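Local coordinates for protein 2-hydroxyisobutyryl-CoA synthetase (Aquincola tertiaricarbonis, PDB 6HDY) that belongs to the ANL superfamily of AMP-binding enzymes and carries the C-terminal domain of that family after its larger N-terminal part, at residues A217-S223 / C246-E252; S203-V207 / Y224-L228. All coordinates share one frame; numbering follows the deposited sequence.

Interaction 1. Residues A217-S223 / C246-E252; sequences AFYGTPS and CLFFSGE. With 8LQ ([[(2~{R},3~{S},4~{R},5~{R})-5-(6-aminopurin-9-yl)-3,4-bis(oxidanyl)oxolan-2-yl]methoxy-oxidanyl-phosphoryl] (3~{S})-3-oxidanylbutanoate), chain C; 3HL ((3S)-3-hydroxybutanoic acid), chain B.
Strands 217-220 and 246-249 run parallel, their axes approaching to 4.7 Å at 21°, and F248 N donates to F218 O at 2.8 Å. On the Y219 and F248 side, Y219 CB lies over the face of the F248 ring. The reverse side carries F218, whose CD1 meets L247 CD2 at 3.7 Å, and F249, where P222 CA makes a CH-pi contact, 3.9 Å from the centroid of the F249 ring, and G220 O lies in plane at the ring's edge.

Polar groups take over where the strands end. Y219 CG stands anti to the backbone N (chi1 171°), sending the ring along the sheet until Y219 OH comes 2.6 Å from S250 OG; water 1 joins the same OH to S250 O. E252 OE2 is gripped twice, by S223 N and by S223 OG. S223 OG, 2.6 Å from E252 OE2, uses the syn lone pair of that carboxylate oxygen, while E252 OE1 accepts from A467 N. T221 N-caps helix 222-234, and its OG1 also bonds F465 O.

S250 OG faces 8LQ OAE (2.8 Å) or, where 3HL occupies the overlapping position, 3HL OA. This illustrates the parallel beta-alpha-beta unit, with a ligand pocket at the C-terminal ends of its strands.

Interaction 2. Residues S203-V207 / Y224-L228; sequences SARLV and YAIHL
The Y224 ring meets S203 at its edge, in plane: S203 OG lies 3.0 Å from Y224 OH in a hydrogen bond that either hydroxyl could donate. H227 CD2, from the same helix as the tyrosine, also lies at that ring's edge and in its plane. L206 CD2 approaches the ring obliquely, coming to 3.6 Å from Y224 OH, while F218 of strand 217-220 and D464 of a loop far along the sequence pack against the tyrosine from outside the pair. The imidazole of H227 has water 2 in plane at its edge. That water sits 2.7 Å from S203 OG and 2.8 Å from H227 NE2, bridging two side chains that do not bond directly.

The rotation of Y224 explains its reach. With CG anti to the backbone N (chi1 -168°), the ring reaches across to helix 202-213 and brings OH beside S203. The axes of the short segments stay 11.2 Å apart and cross at -79°, a separation that the tyrosine spans; the helices meet mainly through side chains, which also reach the carbonyls S203 O and L228 O. L228 lies beside the tyrosine: its CD2 meets L206 CD2 at 3.8 Å, the two leucines crossing at about a right angle, and its CD1 meets V207 CG1 at 3.8 Å, those two side chains sliding past each other in opposite directions. About one turn further along helix 222-234, V231 receives S203 and A232 receives V207.

Chemically, the contact divides into a polar margin and an apolar interior. S203 OG, shared between Y224 OH and water 2, links the two helices on the polar side, whereas L206, V207 and L228 hold them together by close apolar packing.

Overall arrangement
The segments alternate along the chain: 203-207, 217-223, 224-228, then 246-252. Interactions 1 and 2 therefore interlock, their centres about 12 Å apart and both using helix 222-234. Interaction 1 joins two neighbouring strands of the five-stranded parallel sheet, whereas interaction 2 joins the helix that connects them to the preceding helix 202-213, which leads into strand 217-220. The layers meet directly: F249 CZ packs 3.4 Å from A225 CB, and F218 CE2 lies 3.7 Å from L228 CD2. Strands and helices thus form one continuous core in the AMP-binding part of the enzyme. The strand ends at interaction 1 border the ligand pocket, while interaction 2 lies farther from the chain centre.

Interaction 1. Residues A217-S223 / C246-E252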
loop_
_atom_site.group_PDB
_atom_site.type_symbol
_atom_site.label_atom_id
_atom_site.label_comp_id
_atom_site.label_asym_id
_atom_site.label_seq_id
_atom_site.Cartn_x
_atom_site.Cartn_y
_atom_site.Cartn_z
ATOM N N ALA A 217 -11.609 -12.895 6.970
ATOM C CA ALA A 217 -10.192 -13.229 6.989
ATOM C C ALA A 217 -9.271 -12.028 7.182
ATOM O O ALA A 217 -9.610 -10.903 6.817
ATOM C CB ALA A 217 -9.807 -14.020 5.744
ATOM N N PHE A 218 -8.119 -12.279 7.822
ATOM C CA PHE A 218 -7.104 -11.262 8.120
ATOM C C PHE A 218 -5.764 -11.759 7.682
ATOM O O PHE A 218 -5.420 -12.893 7.995
ATOM C CB PHE A 218 -7.035 -10.975 9.632
ATOM C CG PHE A 218 -5.978 -9.978 10.066
ATOM C CD1 PHE A 218 -4.680 -10.389 10.348
ATOM C CD2 PHE A 218 -6.295 -8.635 10.231
ATOM C CE1 PHE A 218 -3.718 -9.475 10.751
ATOM C CE2 PHE A 218 -5.336 -7.726 10.659
ATOM C CZ PHE A 218 -4.052 -8.149 10.906
ATOM N N TYR A 219 -4.972 -10.886 7.032
ATOM C CA TYR A 219 -3.600 -11.184 6.658
ATOM C C TYR A 219 -2.641 -10.155 7.245
ATOM O O TYR A 219 -2.889 -8.946 7.149
ATOM C CB TYR A 219 -3.409 -11.264 5.112
ATOM C CG TYR A 219 -1.946 -11.366 4.714
ATOM C CD1 TYR A 219 -1.297 -12.599 4.675
ATOM C CD2 TYR A 219 -1.190 -10.225 4.460
ATOM C CE1 TYR A 219 0.057 -12.694 4.346
ATOM C CE2 TYR A 219 0.169 -10.306 4.158
ATOM C CZ TYR A 219 0.786 -11.541 4.096
ATOM O OH TYR A 219 2.129 -11.596 3.846
ATOM N N GLY A 220 -1.504 -10.648 7.747
ATOM C CA GLY A 220 -0.382 -9.829 8.187
ATOM C C GLY A 220 0.693 -10.687 8.807
ATOM O O GLY A 220 0.774 -11.877 8.498
ATOM N N THR A 221 1.486 -10.104 9.728
ATOM C CA THR A 221 2.506 -10.857 10.483
ATOM C C THR A 221 1.905 -11.354 11.792
ATOM O O THR A 221 1.003 -10.684 12.328
ATOM C CB THR A 221 3.792 -10.042 10.774
ATOM O OG1 THR A 221 3.491 -8.927 11.626
ATOM C CG2 THR A 221 4.557 -9.619 9.492
ATOM N N PRO A 222 2.384 -12.505 12.344
ATOM C CA PRO A 222 1.863 -12.959 13.652
ATOM C C PRO A 222 2.061 -11.916 14.751
ATOM O O PRO A 222 1.217 -11.818 15.630
ATOM C CB PRO A 222 2.644 -14.251 13.930
ATOM C CG PRO A 222 3.240 -14.653 12.613
ATOM C CD PRO A 222 3.457 -13.394 11.853
ATOM N N SER A 223 3.156 -11.111 14.668
ATOM C CA SER A 223 3.488 -10.009 15.590
ATOM C C SER A 223 2.414 -8.934 15.541
ATOM O O SER A 223 1.989 -8.465 16.594
ATOM C CB SER A 223 4.824 -9.366 15.221
ATOM O OG SER A 223 5.890 -10.236 15.533
ATOM N N CYS A 246 -10.727 -16.662 10.297
ATOM C CA CYS A 246 -9.313 -16.971 10.242
ATOM C C CYS A 246 -8.435 -15.753 10.066
ATOM O O CYS A 246 -8.888 -14.676 9.674
ATOM C CB CYS A 246 -9.009 -18.036 9.189
ATOM S SG CYS A 246 -8.713 -17.384 7.528
ATOM N N LEU A 247 -7.160 -15.961 10.406
ATOM C CA LEU A 247 -6.047 -15.039 10.271
ATOM C C LEU A 247 -4.956 -15.901 9.638
ATOM O O LEU A 247 -4.749 -17.027 10.084
ATOM C CB LEU A 247 -5.583 -14.501 11.641
ATOM C CG LEU A 247 -6.612 -13.717 12.456
ATOM C CD1 LEU A 247 -7.271 -14.626 13.500
ATOM C CD2 LEU A 247 -5.958 -12.517 13.153
ATOM N N PHE A 248 -4.327 -15.420 8.566
ATOM C CA PHE A 248 -3.274 -16.170 7.881
ATOM C C PHE A 248 -2.050 -15.302 7.776
ATOM O O PHE A 248 -2.162 -14.132 7.457
ATOM C CB PHE A 248 -3.736 -16.794 6.559
ATOM C CG PHE A 248 -4.000 -15.879 5.381
ATOM C CD1 PHE A 248 -5.168 -15.126 5.314
ATOM C CD2 PHE A 248 -3.157 -15.891 4.267
ATOM C CE1 PHE A 248 -5.439 -14.330 4.192
ATOM C CE2 PHE A 248 -3.432 -15.100 3.147
ATOM C CZ PHE A 248 -4.554 -14.304 3.131
ATOM N N PHE A 249 -0.913 -15.834 8.176
ATOM C CA PHE A 249 0.301 -15.041 8.329
ATOM C C PHE A 249 1.498 -15.580 7.593
ATOM O O PHE A 249 1.672 -16.800 7.446
ATOM C CB PHE A 249 0.690 -14.955 9.849
ATOM C CG PHE A 249 -0.383 -14.587 10.862
ATOM C CD1 PHE A 249 -1.007 -13.340 10.823
ATOM C CD2 PHE A 249 -0.716 -15.463 11.901
ATOM C CE1 PHE A 249 -1.974 -12.997 11.773
ATOM C CE2 PHE A 249 -1.689 -15.115 12.849
ATOM C CZ PHE A 249 -2.295 -13.881 12.792
ATOM N N SER A 250 2.385 -14.649 7.246
ATOM C CA SER A 250 3.692 -14.912 6.653
ATOM C C SER A 250 4.652 -13.813 7.107
ATOM O O SER A 250 4.214 -12.799 7.665
ATOM C CB SER A 250 3.593 -14.977 5.131
ATOM O OG SER A 250 3.535 -13.676 4.584
ATOM N N GLY A 251 5.947 -14.034 6.907
ATOM C CA GLY A 251 6.944 -13.019 7.204
ATOM C C GLY A 251 7.953 -13.367 8.265
ATOM O O GLY A 251 9.064 -12.841 8.239
ATOM N N GLU A 252 7.580 -14.257 9.201
ATOM C CA GLU A 252 8.409 -14.621 10.353
ATOM C C GLU A 252 7.760 -15.799 11.087
ATOM O O GLU A 252 6.565 -16.007 10.910
ATOM C CB GLU A 252 8.475 -13.417 11.338
ATOM C CG GLU A 252 7.094 -12.874 11.701
ATOM C CD GLU A 252 7.000 -11.912 12.863
ATOM O OE1 GLU A 252 8.042 -11.379 13.292
ATOM O OE2 GLU A 252 5.871 -11.667 13.329
HETATM N N9 8LQ C . 9.652 -16.190 7.005
HETATM C C8 8LQ C . 8.719 -15.831 6.110
HETATM N N7 8LQ C . 7.609 -16.521 6.349
HETATM C C5 8LQ C . 7.855 -17.338 7.388
HETATM C C6 8LQ C . 7.092 -18.209 8.084
HETATM N N6 8LQ C . 5.842 -18.404 7.692
HETATM N N1 8LQ C . 7.580 -18.903 9.130
HETATM C C2 8LQ C . 8.897 -18.708 9.555
HETATM N N3 8LQ C . 9.640 -17.756 8.873
HETATM C C4 8LQ C . 9.122 -17.121 7.795
HETATM C CAA 8LQ C . 6.837 -12.132 1.303
HETATM C CAZ 8LQ C . 6.453 -13.135 2.423
HETATM O OAE 8LQ C . 5.831 -12.437 3.498
HETATM C CAL 8LQ C . 7.673 -13.897 2.976
HETATM C CAS 8LQ C . 8.749 -12.921 3.469
HETATM O OAC 8LQ C . 8.623 -12.368 4.557
HETATM O OAQ 8LQ C . 9.773 -12.670 2.575
HETATM P PBC 8LQ C . 11.128 -11.926 2.989
HETATM O OAH 8LQ C . 10.669 -10.461 3.395
HETATM O OAD 8LQ C . 12.148 -11.932 1.925
HETATM O "O5'" 8LQ C . 11.650 -12.736 4.241
HETATM C "C5'" 8LQ C . 11.798 -14.144 4.076
HETATM C "C4'" 8LQ C . 12.267 -14.756 5.371
HETATM O "O4'" 8LQ C . 11.292 -14.483 6.412
HETATM C "C3'" 8LQ C . 12.254 -16.214 5.190
HETATM O "O3'" 8LQ C . 13.506 -16.661 4.596
HETATM C "C2'" 8LQ C . 12.087 -16.683 6.637
HETATM O "O2'" 8LQ C . 13.345 -16.531 7.407
HETATM C "C1'" 8LQ C . 11.061 -15.696 7.144
HETATM C CA 3HL B . 7.895 -12.947 3.009
HETATM C CB 3HL B . 7.909 -12.367 1.576
HETATM O OG1 3HL B . 6.944 -12.964 0.715
HETATM C CG2 3HL B . 7.635 -10.894 1.569
HETATM C C 3HL B . 6.797 -13.977 3.105
HETATM O OA 3HL B . 5.632 -13.616 3.016
HETATM O OB 3HL B . 7.207 -15.271 3.088
HETATM O O HOH W 1 3.416 -10.346 6.198
#

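Interaction 2. Residues S203-V207 / Y224-L228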
loop_
_atom_site.group_PDB
_atom_site.type_symbol
_atom_site.label_atom_id
_atom_site.label_comp_id
_atom_site.label_asym_id
_atom_site.label_seq_id
_atom_site.Cartn_x
_atom_site.Cartn_y
_atom_site.Cartn_z
ATOM N N SER A 203 -3.343 1.513 13.407
ATOM C CA SER A 203 -3.846 0.410 14.231
ATOM C C SER A 203 -5.092 0.786 15.016
ATOM O O SER A 203 -6.025 -0.020 15.111
ATOM C CB SER A 203 -2.752 -0.091 15.169
ATOM O OG SER A 203 -1.553 -0.290 14.439
ATOM N N ALA A 204 -5.124 2.021 15.549
ATOM C CA ALA A 204 -6.287 2.509 16.296
ATOM C C ALA A 204 -7.476 2.617 15.348
ATOM O O ALA A 204 -8.576 2.237 15.716
ATOM C CB ALA A 204 -5.985 3.858 16.945
ATOM N N ARG A 205 -7.238 3.055 14.106
ATOM C CA ARG A 205 -8.298 3.168 13.109
ATOM C C ARG A 205 -8.740 1.803 12.571
ATOM O O ARG A 205 -9.934 1.582 12.389
ATOM C CB ARG A 205 -7.898 4.143 12.008
ATOM C CG ARG A 205 -8.036 5.596 12.465
ATOM C CD ARG A 205 -7.909 6.631 11.353
ATOM N NE ARG A 205 -6.580 6.612 10.743
ATOM C CZ ARG A 205 -6.266 5.880 9.682
ATOM N NH1 ARG A 205 -5.028 5.896 9.203
ATOM N NH2 ARG A 205 -7.184 5.118 9.097
ATOM N N LEU A 206 -7.790 0.872 12.398
ATOM C CA LEU A 206 -8.051 -0.483 11.920
ATOM C C LEU A 206 -9.013 -1.246 12.793
ATOM O O LEU A 206 -9.908 -1.886 12.267
ATOM C CB LEU A 206 -6.745 -1.291 11.751
ATOM C CG LEU A 206 -6.877 -2.730 11.152
ATOM C CD1 LEU A 206 -7.748 -2.739 9.849
ATOM C CD2 LEU A 206 -5.491 -3.292 10.826
ATOM N N VAL A 207 -8.807 -1.224 14.115
ATOM C CA VAL A 207 -9.669 -1.940 15.057
ATOM C C VAL A 207 -11.126 -1.468 14.908
ATOM O O VAL A 207 -12.023 -2.315 14.884
ATOM C CB VAL A 207 -9.154 -1.952 16.529
ATOM C CG1 VAL A 207 -7.852 -2.740 16.629
ATOM C CG2 VAL A 207 -8.982 -0.544 17.101
ATOM N N TYR A 224 2.008 -8.525 14.328
ATOM C CA TYR A 224 0.976 -7.506 14.171
ATOM C C TYR A 224 -0.354 -7.913 14.778
ATOM O O TYR A 224 -0.964 -7.096 15.466
ATOM C CB TYR A 224 0.790 -7.050 12.721
ATOM C CG TYR A 224 -0.067 -5.805 12.637
ATOM C CD1 TYR A 224 0.013 -4.812 13.614
ATOM C CD2 TYR A 224 -0.935 -5.603 11.577
ATOM C CE1 TYR A 224 -0.745 -3.648 13.527
ATOM C CE2 TYR A 224 -1.719 -4.452 11.494
ATOM C CZ TYR A 224 -1.617 -3.477 12.470
ATOM O OH TYR A 224 -2.367 -2.334 12.396
ATOM N N ALA A 225 -0.804 -9.155 14.538
ATOM C CA ALA A 225 -2.038 -9.667 15.133
ATOM C C ALA A 225 -2.023 -9.506 16.697
ATOM O O ALA A 225 -2.995 -9.024 17.270
ATOM C CB ALA A 225 -2.212 -11.119 14.751
ATOM N N ILE A 226 -0.894 -9.825 17.353
ATOM C CA ILE A 226 -0.750 -9.663 18.798
ATOM C C ILE A 226 -0.867 -8.182 19.170
ATOM O O ILE A 226 -1.644 -7.851 20.074
ATOM C CB ILE A 226 0.535 -10.350 19.383
ATOM C CG1 ILE A 226 0.365 -11.884 19.421
ATOM C CG2 ILE A 226 0.863 -9.845 20.815
ATOM C CD1 ILE A 226 1.569 -12.621 18.973
ATOM N N HIS A 227 -0.122 -7.296 18.463
ATOM C CA HIS A 227 -0.132 -5.858 18.742
ATOM C C HIS A 227 -1.519 -5.240 18.579
ATOM O O HIS A 227 -1.939 -4.428 19.410
ATOM C CB HIS A 227 0.931 -5.116 17.923
ATOM C CG HIS A 227 0.858 -3.618 18.031
ATOM N ND1 HIS A 227 0.797 -2.981 19.263
ATOM C CD2 HIS A 227 0.847 -2.678 17.052
ATOM C CE1 HIS A 227 0.760 -1.686 18.997
ATOM N NE2 HIS A 227 0.775 -1.451 17.684
ATOM N N LEU A 228 -2.237 -5.665 17.531
ATOM C CA LEU A 228 -3.585 -5.215 17.215
ATOM C C LEU A 228 -4.614 -5.558 18.315
ATOM O O LEU A 228 -5.511 -4.746 18.557
ATOM C CB LEU A 228 -4.000 -5.757 15.830
ATOM C CG LEU A 228 -5.055 -4.982 15.063
ATOM C CD1 LEU A 228 -4.613 -3.546 14.806
ATOM C CD2 LEU A 228 -5.380 -5.687 13.768
HETATM O O HOH W 2 0.942 0.009 15.331
#